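Local atomic coordinates of Old Yellow Enzyme (Pichia, PDB entry 6AGZ), a protein that probably reduces the carbon-carbon double bond of enone compounds asymmetrically, as an old yellow enzyme carrying flavin mononucleotide in a TIM barrel. Residues R36-V44 against Y78-Q89; L194-A202 against G248-V256. All coordinates share one frame; numbering follows the deposited sequence.

Contact 1: residues R36-V44 against Y78-Q89; sequences RFRNTSDFV and YQNGPMIYTDRQ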
ATOM      1  N   ARG A  36      17.647  22.271  15.684  1.00 14.10           N
ATOM      2  CA  ARG A  36      18.932  22.957  15.773  1.00 14.01           C
ATOM      3  C   ARG A  36      19.439  23.169  17.193  1.00 14.28           C
ATOM      4  O   ARG A  36      20.636  23.435  17.358  1.00 15.57           O
ATOM      5  CB  ARG A  36      18.863  24.323  15.071  1.00 13.36           C
ATOM      6  CG  ARG A  36      18.421  24.262  13.616  1.00 14.75           C
ATOM      7  CD  ARG A  36      19.351  23.398  12.778  1.00 15.49           C
ATOM      8  NE  ARG A  36      20.740  23.834  12.871  1.00 15.63           N
ATOM      9  CZ  ARG A  36      21.259  24.832  12.164  1.00 15.05           C
ATOM     10  NH1 ARG A  36      20.502  25.506  11.309  1.00 14.72           N
ATOM     11  NH2 ARG A  36      22.536  25.159  12.312  1.00 13.94           N
ATOM     12  N   PHE A  37      18.582  23.075  18.214  1.00 14.14           N
ATOM     13  CA  PHE A  37      18.986  23.195  19.619  1.00 16.18           C
ATOM     14  C   PHE A  37      19.588  24.568  19.920  1.00 16.42           C
ATOM     15  O   PHE A  37      20.650  24.686  20.535  1.00 15.47           O
ATOM     16  CB  PHE A  37      19.958  22.079  20.010  1.00 17.09           C
ATOM     17  CG  PHE A  37      19.358  20.706  19.959  1.00 17.96           C
ATOM     18  CD1 PHE A  37      18.093  20.468  20.472  1.00 16.85           C
ATOM     19  CD2 PHE A  37      20.056  19.653  19.392  1.00 18.07           C
ATOM     20  CE1 PHE A  37      17.538  19.203  20.425  1.00 16.62           C
ATOM     21  CE2 PHE A  37      19.507  18.385  19.341  1.00 16.21           C
ATOM     22  CZ  PHE A  37      18.247  18.159  19.860  1.00 15.73           C
ATOM     23  N   ARG A  38      18.893  25.619  19.485  1.00 14.69           N
ATOM     24  CA  ARG A  38      19.284  26.990  19.791  1.00 15.79           C
ATOM     25  C   ARG A  38      18.312  27.665  20.754  1.00 15.64           C
ATOM     26  O   ARG A  38      18.260  28.898  20.816  1.00 15.57           O
ATOM     27  CB  ARG A  38      19.426  27.811  18.509  1.00 14.85           C
ATOM     28  CG  ARG A  38      20.857  27.917  17.991  1.00 15.24           C
ATOM     29  CD  ARG A  38      21.368  26.587  17.456  1.00 15.48           C
ATOM     30  NE  ARG A  38      22.662  26.725  16.792  1.00 15.23           N
ATOM     31  CZ  ARG A  38      23.218  25.786  16.033  1.00 15.98           C
ATOM     32  NH1 ARG A  38      22.591  24.635  15.833  1.00 14.76           N
ATOM     33  NH2 ARG A  38      24.400  25.997  15.469  1.00 16.84           N
ATOM     34  N   ASN A  39      17.540  26.881  21.498  1.00 14.04           N
ATOM     35  CA  ASN A  39      16.722  27.399  22.581  1.00 16.19           C
ATOM     36  C   ASN A  39      17.555  27.485  23.856  1.00 17.41           C
ATOM     37  O   ASN A  39      18.665  26.957  23.940  1.00 18.21           O
ATOM     38  CB  ASN A  39      15.496  26.514  22.810  1.00 14.86           C
ATOM     39  CG  ASN A  39      14.654  26.339  21.563  1.00 15.22           C
ATOM     40  OD1 ASN A  39      13.647  27.022  21.379  1.00 15.78           O
ATOM     41  ND2 ASN A  39      15.059  25.413  20.700  1.00 15.51           N
ATOM     42  N   THR A  40      17.004  28.159  24.860  1.00 19.01           N
ATOM     43  CA  THR A  40      17.667  28.206  26.152  1.00 20.83           C
ATOM     44  C   THR A  40      17.605  26.834  26.822  1.00 21.30           C
ATOM     45  O   THR A  40      16.894  25.925  26.380  1.00 21.49           O
ATOM     46  CB  THR A  40      17.025  29.258  27.055  1.00 19.58           C
ATOM     47  OG1 THR A  40      15.664  28.895  27.322  1.00 20.70           O
ATOM     48  CG2 THR A  40      17.056  30.624  26.389  1.00 18.29           C
ATOM     49  N   SER A  41      18.367  26.686  27.908  1.00 21.97           N
ATOM     50  CA  SER A  41      18.237  25.486  28.728  1.00 22.33           C
ATOM     51  C   SER A  41      16.846  25.379  29.339  1.00 22.40           C
ATOM     52  O   SER A  41      16.439  24.285  29.746  1.00 21.13           O
ATOM     53  CB  SER A  41      19.300  25.474  29.827  1.00 22.34           C
ATOM     54  OG  SER A  41      19.046  26.475  30.798  1.00 23.75           O
ATOM     55  N   ASP A  42      16.114  26.491  29.402  1.00 23.38           N
ATOM     56  CA  ASP A  42      14.720  26.525  29.820  1.00 24.76           C
ATOM     57  C   ASP A  42      13.759  26.154  28.699  1.00 22.57           C
ATOM     58  O   ASP A  42      12.541  26.195  28.914  1.00 21.16           O
ATOM     59  CB  ASP A  42      14.371  27.920  30.344  1.00 29.78           C
ATOM     60  CG  ASP A  42      14.066  27.927  31.823  1.00 34.73           C
ATOM     61  OD1 ASP A  42      14.334  26.905  32.489  1.00 36.78           O
ATOM     62  OD2 ASP A  42      13.560  28.955  32.319  1.00 36.77           O
ATOM     63  N   PHE A  43      14.281  25.812  27.517  1.00 20.85           N
ATOM     64  CA  PHE A  43      13.480  25.479  26.337  1.00 18.89           C
ATOM     65  C   PHE A  43      12.675  26.683  25.845  1.00 18.30           C
ATOM     66  O   PHE A  43      11.538  26.544  25.394  1.00 17.60           O
ATOM     67  CB  PHE A  43      12.564  24.277  26.595  1.00 19.43           C
ATOM     68  CG  PHE A  43      13.232  23.159  27.341  1.00 19.46           C
ATOM     69  CD1 PHE A  43      14.225  22.400  26.744  1.00 20.56           C
ATOM     70  CD2 PHE A  43      12.866  22.867  28.645  1.00 20.39           C
ATOM     71  CE1 PHE A  43      14.842  21.372  27.433  1.00 20.71           C
ATOM     72  CE2 PHE A  43      13.477  21.840  29.339  1.00 21.35           C
ATOM     73  CZ  PHE A  43      14.466  21.092  28.733  1.00 21.15           C
ATOM     74  N   VAL A  44      13.274  27.871  25.922  1.00 17.27           N
ATOM     75  CA  VAL A  44      12.652  29.111  25.473  1.00 17.85           C
ATOM     76  C   VAL A  44      13.323  29.552  24.180  1.00 18.84           C
ATOM     77  O   VAL A  44      14.553  29.500  24.056  1.00 19.96           O
ATOM     78  CB  VAL A  44      12.751  30.212  26.549  1.00 17.59           C
ATOM     79  CG1 VAL A  44      12.049  31.481  26.088  1.00 17.48           C
ATOM     80  CG2 VAL A  44      12.166  29.722  27.867  1.00 16.81           C
ATOM     81  N   TYR A  78      15.385  16.857  25.133  1.00 16.11           N
ATOM     82  CA  TYR A  78      16.763  17.076  24.725  1.00 16.42           C
ATOM     83  C   TYR A  78      17.193  18.448  25.223  1.00 17.05           C
ATOM     84  O   TYR A  78      16.383  19.377  25.290  1.00 18.38           O
ATOM     85  CB  TYR A  78      16.935  17.002  23.199  1.00 16.38           C
ATOM     86  CG  TYR A  78      16.714  15.630  22.602  1.00 14.40           C
ATOM     87  CD1 TYR A  78      17.171  14.486  23.244  1.00 14.40           C
ATOM     88  CD2 TYR A  78      16.051  15.481  21.390  1.00 12.40           C
ATOM     89  CE1 TYR A  78      16.970  13.232  22.696  1.00 14.73           C
ATOM     90  CE2 TYR A  78      15.846  14.233  20.836  1.00 13.45           C
ATOM     91  CZ  TYR A  78      16.307  13.111  21.492  1.00 14.36           C
ATOM     92  OH  TYR A  78      16.103  11.868  20.942  1.00 14.69           O
ATOM     93  N   GLN A  79      18.466  18.573  25.590  1.00 17.19           N
ATOM     94  CA  GLN A  79      18.944  19.844  26.116  1.00 18.54           C
ATOM     95  C   GLN A  79      18.839  20.930  25.051  1.00 16.83           C
ATOM     96  O   GLN A  79      19.208  20.721  23.890  1.00 15.89           O
ATOM     97  CB  GLN A  79      20.383  19.715  26.625  1.00 22.12           C
ATOM     98  CG  GLN A  79      21.393  19.227  25.603  1.00 24.07           C
ATOM     99  CD  GLN A  79      22.761  18.993  26.214  1.00 27.67           C
ATOM    100  OE1 GLN A  79      23.286  19.844  26.932  1.00 29.13           O
ATOM    101  NE2 GLN A  79      23.344  17.832  25.935  1.00 28.47           N
ATOM    102  N   ASN A  80      18.289  22.079  25.450  1.00 16.45           N
ATOM    103  CA  ASN A  80      18.124  23.246  24.582  1.00 16.35           C
ATOM    104  C   ASN A  80      17.165  22.973  23.425  1.00 15.04           C
ATOM    105  O   ASN A  80      17.254  23.607  22.370  1.00 13.78           O
ATOM    106  CB  ASN A  80      19.475  23.746  24.063  1.00 16.42           C
ATOM    107  CG  ASN A  80      20.418  24.127  25.185  1.00 17.97           C
ATOM    108  OD1 ASN A  80      21.071  23.270  25.780  1.00 20.99           O
ATOM    109  ND2 ASN A  80      20.490  25.420  25.487  1.00 15.91           N
ATOM    110  N   GLY A  81      16.241  22.037  23.613  1.00 15.04           N
ATOM    111  CA  GLY A  81      15.165  21.837  22.669  1.00 14.96           C
ATOM    112  C   GLY A  81      14.071  22.865  22.852  1.00 16.09           C
ATOM    113  O   GLY A  81      14.072  23.673  23.792  1.00 18.77           O
ATOM    114  N   PRO A  82      13.110  22.859  21.933  1.00 15.22           N
ATOM    115  CA  PRO A  82      12.003  23.816  22.002  1.00 13.01           C
ATOM    116  C   PRO A  82      10.794  23.262  22.746  1.00 14.36           C
ATOM    117  O   PRO A  82      10.607  22.051  22.882  1.00 13.53           O
ATOM    118  CB  PRO A  82      11.662  24.066  20.522  1.00 12.76           C
ATOM    119  CG  PRO A  82      12.486  23.046  19.720  1.00 12.99           C
ATOM    120  CD  PRO A  82      13.054  22.065  20.698  1.00 12.94           C
ATOM    121  N   MET A  83       9.955  24.186  23.216  1.00 15.55           N
ATOM    122  CA  MET A  83       8.741  23.820  23.932  1.00 18.01           C
ATOM    123  C   MET A  83       7.711  24.932  23.775  1.00 19.37           C
ATOM    124  O   MET A  83       8.061  26.108  23.638  1.00 20.21           O
ATOM    125  CB  MET A  83       9.022  23.547  25.416  1.00 18.24           C
ATOM    126  CG  MET A  83       7.919  22.773  26.122  1.00 18.45           C
ATOM    127  SD  MET A  83       8.287  22.416  27.854  1.00 17.53           S
ATOM    128  CE  MET A  83       9.623  21.237  27.682  1.00 17.52           C
ATOM    129  N   ILE A  84       6.436  24.543  23.777  1.00 18.91           N
ATOM    130  CA  ILE A  84       5.319  25.467  23.598  1.00 18.89           C
ATOM    131  C   ILE A  84       4.397  25.363  24.812  1.00 21.03           C
ATOM    132  O   ILE A  84       3.174  25.511  24.707  1.00 22.14           O
ATOM    133  CB  ILE A  84       4.592  25.178  22.263  1.00 17.66           C
ATOM    134  CG1 ILE A  84       3.584  26.281  21.906  1.00 19.59           C
ATOM    135  CG2 ILE A  84       3.961  23.782  22.265  1.00 14.83           C
ATOM    136  CD1 ILE A  84       4.202  27.488  21.236  1.00 21.02           C
ATOM    137  N   TYR A  85       4.981  25.110  25.986  1.00 21.04           N
ATOM    138  CA  TYR A  85       4.216  24.739  27.173  1.00 21.30           C
ATOM    139  C   TYR A  85       3.974  25.909  28.126  1.00 21.52           C
ATOM    140  O   TYR A  85       2.822  26.238  28.422  1.00 21.73           O
ATOM    141  CB  TYR A  85       4.934  23.594  27.898  1.00 21.40           C
ATOM    142  CG  TYR A  85       4.156  22.985  29.038  1.00 22.59           C
ATOM    143  CD1 TYR A  85       3.037  22.198  28.799  1.00 23.16           C
ATOM    144  CD2 TYR A  85       4.550  23.180  30.355  1.00 23.26           C
ATOM    145  CE1 TYR A  85       2.326  21.634  29.840  1.00 24.82           C
ATOM    146  CE2 TYR A  85       3.848  22.618  31.401  1.00 23.88           C
ATOM    147  CZ  TYR A  85       2.737  21.847  31.138  1.00 25.45           C
ATOM    148  OH  TYR A  85       2.034  21.287  32.178  1.00 27.39           O
ATOM    149  N   THR A  86       5.037  26.545  28.618  1.00 22.07           N
ATOM    150  CA  THR A  86       4.866  27.598  29.608  1.00 22.29           C
ATOM    151  C   THR A  86       4.457  28.909  28.938  1.00 22.25           C
ATOM    152  O   THR A  86       4.499  29.056  27.714  1.00 21.93           O
ATOM    153  CB  THR A  86       6.148  27.800  30.416  1.00 22.29           C
ATOM    154  OG1 THR A  86       7.158  28.381  29.583  1.00 21.03           O
ATOM    155  CG2 THR A  86       6.650  26.471  30.962  1.00 21.75           C
ATOM    156  N   ASP A  87       4.053  29.875  29.768  1.00 21.93           N
ATOM    157  CA  ASP A  87       3.663  31.183  29.250  1.00 22.34           C
ATOM    158  C   ASP A  87       4.818  31.847  28.508  1.00 22.28           C
ATOM    159  O   ASP A  87       4.635  32.382  27.408  1.00 21.95           O
ATOM    160  CB  ASP A  87       3.164  32.076  30.388  1.00 24.18           C
ATOM    161  CG  ASP A  87       1.763  31.711  30.846  1.00 25.95           C
ATOM    162  OD1 ASP A  87       1.144  30.824  30.221  1.00 24.80           O
ATOM    163  OD2 ASP A  87       1.278  32.318  31.823  1.00 26.44           O
ATOM    164  N   ARG A  88       6.019  31.812  29.091  1.00 22.71           N
ATOM    165  CA  ARG A  88       7.181  32.431  28.458  1.00 23.17           C
ATOM    166  C   ARG A  88       7.446  31.830  27.081  1.00 19.58           C
ATOM    167  O   ARG A  88       7.675  32.556  26.104  1.00 17.37           O
ATOM    168  CB  ARG A  88       8.411  32.277  29.358  1.00 25.82           C
ATOM    169  CG  ARG A  88       8.356  33.103  30.635  1.00 29.74           C
ATOM    170  CD  ARG A  88       9.577  32.877  31.524  1.00 31.50           C
ATOM    171  NE  ARG A  88      10.837  33.170  30.842  1.00 32.45           N
ATOM    172  CZ  ARG A  88      11.802  32.278  30.636  1.00 32.34           C
ATOM    173  NH1 ARG A  88      11.659  31.032  31.067  1.00 31.05           N
ATOM    174  NH2 ARG A  88      12.913  32.634  30.006  1.00 32.74           N
ATOM    175  N   GLN A  89       7.417  30.498  26.989  1.00 19.24           N
ATOM    176  CA  GLN A  89       7.658  29.831  25.713  1.00 19.67           C
ATOM    177  C   GLN A  89       6.633  30.254  24.664  1.00 19.41           C
ATOM    178  O   GLN A  89       6.988  30.529  23.510  1.00 20.47           O
ATOM    179  CB  GLN A  89       7.644  28.314  25.915  1.00 17.86           C
ATOM    180  CG  GLN A  89       8.691  27.800  26.894  1.00 18.66           C
ATOM    181  CD  GLN A  89       8.360  26.422  27.446  1.00 18.44           C
ATOM    182  OE1 GLN A  89       7.330  25.838  27.111  1.00 19.47           O
ATOM    183  NE2 GLN A  89       9.236  25.905  28.305  1.00 18.44           N
TER
HETATM  184  O   HOH W   1      11.146  26.970  22.639  1.00 18.35           O
HETATM  185  O   HOH W   2      18.121  21.997  28.384  1.00 17.52           O

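Contact 2: residues L194-A202 against G248-V256; sequences LDQFIQTTA and GSGGVDAEV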
ATOM      1  N   LEU A 194       4.977   8.446  18.551  1.00 15.33           N
ATOM      2  CA  LEU A 194       3.850   7.992  17.741  1.00 15.87           C
ATOM      3  C   LEU A 194       4.283   6.923  16.748  1.00 15.79           C
ATOM      4  O   LEU A 194       3.584   5.917  16.558  1.00 16.80           O
ATOM      5  CB  LEU A 194       3.212   9.176  17.020  1.00 16.74           C
ATOM      6  CG  LEU A 194       2.900  10.392  17.892  1.00 17.48           C
ATOM      7  CD1 LEU A 194       1.976  11.309  17.145  1.00 17.29           C
ATOM      8  CD2 LEU A 194       2.283   9.997  19.222  1.00 18.28           C
ATOM      9  N   ASP A 195       5.440   7.118  16.109  1.00 15.58           N
ATOM     10  CA  ASP A 195       5.988   6.077  15.250  1.00 16.30           C
ATOM     11  C   ASP A 195       6.220   4.793  16.037  1.00 13.93           C
ATOM     12  O   ASP A 195       5.929   3.696  15.547  1.00 13.68           O
ATOM     13  CB  ASP A 195       7.286   6.562  14.602  1.00 18.13           C
ATOM     14  CG  ASP A 195       7.671   5.742  13.387  1.00 19.23           C
ATOM     15  OD1 ASP A 195       6.759   5.291  12.662  1.00 20.75           O
ATOM     16  OD2 ASP A 195       8.883   5.549  13.156  1.00 20.31           O
ATOM     17  N   GLN A 196       6.732   4.915  17.266  1.00 13.07           N
ATOM     18  CA  GLN A 196       6.910   3.741  18.118  1.00 14.92           C
ATOM     19  C   GLN A 196       5.597   2.997  18.314  1.00 16.60           C
ATOM     20  O   GLN A 196       5.571   1.760  18.326  1.00 19.23           O
ATOM     21  CB  GLN A 196       7.497   4.150  19.469  1.00 15.03           C
ATOM     22  CG  GLN A 196       8.874   4.778  19.393  1.00 15.37           C
ATOM     23  CD  GLN A 196       9.223   5.560  20.642  1.00 17.76           C
ATOM     24  OE1 GLN A 196       8.728   5.270  21.731  1.00 17.36           O
ATOM     25  NE2 GLN A 196      10.076   6.567  20.489  1.00 19.10           N
ATOM     26  N   PHE A 197       4.492   3.730  18.474  1.00 14.88           N
ATOM     27  CA  PHE A 197       3.195   3.067  18.544  1.00 14.89           C
ATOM     28  C   PHE A 197       2.816   2.436  17.211  1.00 14.67           C
ATOM     29  O   PHE A 197       2.133   1.406  17.186  1.00 13.10           O
ATOM     30  CB  PHE A 197       2.115   4.049  18.997  1.00 13.32           C
ATOM     31  CG  PHE A 197       1.960   4.128  20.488  1.00 12.77           C
ATOM     32  CD1 PHE A 197       2.781   4.952  21.241  1.00 12.05           C
ATOM     33  CD2 PHE A 197       1.004   3.366  21.139  1.00 12.04           C
ATOM     34  CE1 PHE A 197       2.645   5.019  22.615  1.00 11.35           C
ATOM     35  CE2 PHE A 197       0.863   3.428  22.513  1.00 10.82           C
ATOM     36  CZ  PHE A 197       1.687   4.256  23.252  1.00 11.78           C
ATOM     37  N   ILE A 198       3.258   3.027  16.097  1.00 13.88           N
ATOM     38  CA  ILE A 198       2.923   2.473  14.789  1.00 13.19           C
ATOM     39  C   ILE A 198       3.745   1.221  14.486  1.00 13.05           C
ATOM     40  O   ILE A 198       3.246   0.281  13.855  1.00 11.29           O
ATOM     41  CB  ILE A 198       3.111   3.548  13.703  1.00 12.67           C
ATOM     42  CG1 ILE A 198       2.167   4.727  13.946  1.00 12.10           C
ATOM     43  CG2 ILE A 198       2.879   2.972  12.317  1.00 12.24           C
ATOM     44  CD1 ILE A 198       2.411   5.897  13.019  1.00  8.63           C
ATOM     45  N   GLN A 199       4.998   1.175  14.936  1.00 12.29           N
ATOM     46  CA  GLN A 199       5.935   0.147  14.495  1.00 14.14           C
ATOM     47  C   GLN A 199       5.748  -1.154  15.268  1.00 15.44           C
ATOM     48  O   GLN A 199       5.628  -1.147  16.498  1.00 18.92           O
ATOM     49  CB  GLN A 199       7.373   0.642  14.653  1.00 14.12           C
ATOM     50  CG  GLN A 199       7.712   1.862  13.811  1.00 13.69           C
ATOM     51  CD  GLN A 199       7.778   1.556  12.328  1.00 12.82           C
ATOM     52  OE1 GLN A 199       7.963   0.406  11.926  1.00 13.90           O
ATOM     53  NE2 GLN A 199       7.628   2.587  11.505  1.00 11.88           N
ATOM     54  N   THR A 200       5.738  -2.276  14.540  1.00 14.35           N
ATOM     55  CA  THR A 200       5.702  -3.585  15.185  1.00 15.40           C
ATOM     56  C   THR A 200       6.963  -3.841  15.999  1.00 16.31           C
ATOM     57  O   THR A 200       6.914  -4.546  17.015  1.00 16.76           O
ATOM     58  CB  THR A 200       5.525  -4.690  14.142  1.00 16.76           C
ATOM     59  OG1 THR A 200       6.552  -4.583  13.148  1.00 18.73           O
ATOM     60  CG2 THR A 200       4.163  -4.586  13.472  1.00 17.01           C
ATOM     61  N   THR A 201       8.100  -3.286  15.569  1.00 16.09           N
ATOM     62  CA  THR A 201       9.347  -3.482  16.301  1.00 17.31           C
ATOM     63  C   THR A 201       9.283  -2.878  17.697  1.00 17.22           C
ATOM     64  O   THR A 201       9.910  -3.399  18.626  1.00 19.18           O
ATOM     65  CB  THR A 201      10.516  -2.874  15.523  1.00 16.92           C
ATOM     66  OG1 THR A 201      10.218  -1.509  15.197  1.00 16.38           O
ATOM     67  CG2 THR A 201      10.771  -3.656  14.243  1.00 17.61           C
ATOM     68  N   ALA A 202       8.532  -1.790  17.867  1.00 18.09           N
ATOM     69  CA  ALA A 202       8.493  -1.073  19.133  1.00 17.93           C
ATOM     70  C   ALA A 202       7.233  -1.333  19.947  1.00 17.18           C
ATOM     71  O   ALA A 202       7.255  -1.135  21.167  1.00 18.27           O
ATOM     72  CB  ALA A 202       8.628   0.435  18.889  1.00 17.17           C
ATOM     73  N   GLY A 248      15.346   2.158  15.539  1.00 16.22           N
ATOM     74  CA  GLY A 248      14.704   0.870  15.683  1.00 17.53           C
ATOM     75  C   GLY A 248      13.409   0.681  14.924  1.00 17.68           C
ATOM     76  O   GLY A 248      12.773  -0.371  15.079  1.00 17.38           O
ATOM     77  N   SER A 249      12.990   1.651  14.114  1.00 16.22           N
ATOM     78  CA  SER A 249      11.792   1.471  13.306  1.00 15.51           C
ATOM     79  C   SER A 249      12.015   0.373  12.271  1.00 15.44           C
ATOM     80  O   SER A 249      13.135   0.147  11.802  1.00 14.85           O
ATOM     81  CB  SER A 249      11.401   2.779  12.622  1.00 16.08           C
ATOM     82  OG  SER A 249      10.898   3.711  13.565  1.00 17.29           O
ATOM     83  N   GLY A 250      10.928  -0.313  11.912  1.00 16.08           N
ATOM     84  CA  GLY A 250      11.062  -1.529  11.129  1.00 17.57           C
ATOM     85  C   GLY A 250      11.249  -1.313   9.643  1.00 17.92           C
ATOM     86  O   GLY A 250      11.915  -2.118   8.984  1.00 18.90           O
ATOM     87  N   GLY A 251      10.698  -0.229   9.100  1.00 20.02           N
ATOM     88  CA  GLY A 251      10.748  -0.030   7.660  1.00 19.71           C
ATOM     89  C   GLY A 251      10.136  -1.203   6.922  1.00 20.46           C
ATOM     90  O   GLY A 251       9.169  -1.822   7.380  1.00 21.39           O
ATOM     91  N   VAL A 252      10.709  -1.526   5.760  1.00 19.95           N
ATOM     92  CA  VAL A 252      10.238  -2.662   4.976  1.00 21.48           C
ATOM     93  C   VAL A 252      10.493  -3.998   5.655  1.00 23.70           C
ATOM     94  O   VAL A 252       9.942  -5.018   5.224  1.00 22.37           O
ATOM     95  CB  VAL A 252      10.891  -2.670   3.579  1.00 21.63           C
ATOM     96  CG1 VAL A 252      10.408  -1.483   2.763  1.00 21.66           C
ATOM     97  CG2 VAL A 252      12.406  -2.657   3.705  1.00 22.53           C
ATOM     98  N   ASP A 253      11.323  -4.025   6.697  1.00 25.72           N
ATOM     99  CA  ASP A 253      11.629  -5.251   7.421  1.00 28.76           C
ATOM    100  C   ASP A 253      10.653  -5.535   8.553  1.00 27.27           C
ATOM    101  O   ASP A 253      10.792  -6.563   9.224  1.00 27.61           O
ATOM    102  CB  ASP A 253      13.053  -5.195   7.977  1.00 33.75           C
ATOM    103  CG  ASP A 253      14.101  -5.255   6.887  1.00 39.84           C
ATOM    104  OD1 ASP A 253      15.030  -4.421   6.913  1.00 42.14           O
ATOM    105  OD2 ASP A 253      13.997  -6.138   6.010  1.00 42.31           O
ATOM    106  N   ALA A 254       9.685  -4.654   8.785  1.00 25.60           N
ATOM    107  CA  ALA A 254       8.685  -4.901   9.812  1.00 24.06           C
ATOM    108  C   ALA A 254       7.925  -6.192   9.528  1.00 23.72           C
ATOM    109  O   ALA A 254       7.792  -6.626   8.380  1.00 22.61           O
ATOM    110  CB  ALA A 254       7.715  -3.722   9.898  1.00 23.99           C
ATOM    111  N   GLU A 255       7.430  -6.816  10.601  1.00 24.24           N
ATOM    112  CA  GLU A 255       6.672  -8.054  10.460  1.00 25.45           C
ATOM    113  C   GLU A 255       5.396  -7.833   9.657  1.00 21.58           C
ATOM    114  O   GLU A 255       4.908  -8.760   8.999  1.00 21.51           O
ATOM    115  CB  GLU A 255       6.368  -8.626  11.845  1.00 30.53           C
ATOM    116  CG  GLU A 255       5.182  -9.558  11.935  1.00 35.75           C
ATOM    117  CD  GLU A 255       4.609  -9.612  13.337  1.00 40.76           C
ATOM    118  OE1 GLU A 255       3.601 -10.310  13.572  1.00 43.09           O
ATOM    119  OE2 GLU A 255       5.179  -8.949  14.232  1.00 42.69           O
ATOM    120  N   VAL A 256       4.862  -6.612   9.667  1.00 18.40           N
ATOM    121  CA  VAL A 256       3.790  -6.204   8.770  1.00 18.71           C
ATOM    122  C   VAL A 256       4.319  -5.063   7.914  1.00 18.31           C
ATOM    123  O   VAL A 256       4.856  -4.084   8.445  1.00 20.12           O
ATOM    124  CB  VAL A 256       2.529  -5.784   9.546  1.00 18.78           C
ATOM    125  CG1 VAL A 256       1.450  -5.303   8.585  1.00 18.59           C
ATOM    126  CG2 VAL A 256       2.012  -6.940  10.387  1.00 20.01           C
TER
HETATM  127  O   HOH W   3       7.395  -0.265   9.173  1.00 12.06           O
HETATM  128  O   HOH W   4       9.296   2.485   9.292  1.00 15.80           O

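Contact 1: residues R36-V44 against Y78-Q89
N39 and N80 hold together two segments of the TIM barrel, the loop after strand 29-31 and the one leading into helix 87-102, through an exchange between amides and backbone. ND2 of N80 reaches O of N39 at 2.8 Å with the acceptor lying in its amide plane, while ND2 of N39 gives a longer bond to O of N80, 3.3 Å, approaching from above the carbonyl plane. Asparagine suits N80, which takes positive phi (65°) in the type II turn Y78-G81; the N39 amide also donates to E67. N39 OD1, F43 O and M83 N meet at one water, which accepts from M83 N. At the F43 ring edge lie Y78 O, 3.3 Å from CE1, and G81 O, 3.2 Å from CD1 and without a hydrogen-bond partner in the model; M83 CE comes in obliquely. Q89 and T86 form a capping box at the start of helix 87-102: Q89 OE1 takes T86 N, besides Y85 N, and T86 OG1 takes Q89 N weakly. Replacing Q89 by an alanine removes the whole amide, which would probably leave Y85 N and T86 N without this acceptor and D42 O without its weak donor, NE2. R88, which also donates to A405, bends at chi3 (57°), bringing NH1 3.1 Å from D42 OD2 in a salt bridge whose hydrogen bond is weak, carboxylate and guanidinium planes 51° apart.

Contact 2: residues L194-A202 against G248-V256
The CA atoms come nearest at T201 and G250, 5.8 Å apart, where the chain has just left helix 193-198 at Q199 and runs beside a loop that turns through a short 3-10 segment at 252-253. From the last turn of that helix, D195 sends OD2 to S249, whose OG donates to it over 2.8 Å from above the carboxylate plane; the same OD2 also accepts from G191 N. The other oxygen, OD1, takes NE2 of Q199 on its syn side, 3.1 Å away. This fixes the rotation of the Q199 amide, whose chain turns at chi2 (-70°), a bend that lays CG and CD against S249 and puts OE1 3.1 Å from G250 N, the N-H coming in from above the carbonyl plane. Glutamine is apt because one flat group can donate to the carboxylate and accept from the loop. In the eight-stranded barrel the pair joins the end of helix 193-198 and the turn after it, which follow strand 183-187, to the loop after strand 236-240. Two waters extend the join: one lies between Q199 OE1 and G251 O, within hydrogen-bonding distance of both, the other accepts weakly from Q199 NE2 and G251 N. Glycine suits position 250, as a side chain there would run into A254 CB and press on T201 CG2. T201 OG1 sits between the backbone N and the carbonyl carbon (chi1 53°), which points it at G248 O, a 2.8 Å bond in which the hydroxyl donates. T200 OG1 rests 3.6 Å from A254 CB and accepts a weak bond from E255 N.

Contact 1 and contact 2 belong to the same barrel but join different segments of it: 36-44 and 78-89 follow the first and second strands, 194-202 and 248-256 the fourth and fifth. Their centres lie 29 Å apart, and the nearest atoms, about 8 Å apart, do not touch. The side chain of P82 in contact 1 lies about 8 Å from the bound flavin mononucleotide and that of D195 in contact 2 about 10 Å, which places these two near the cofactor site without touching it. Contact 2 also borders the dimer interface, where E255 packs on R271 of the second subunit, whereas no other chain of the assembly touches contact 1.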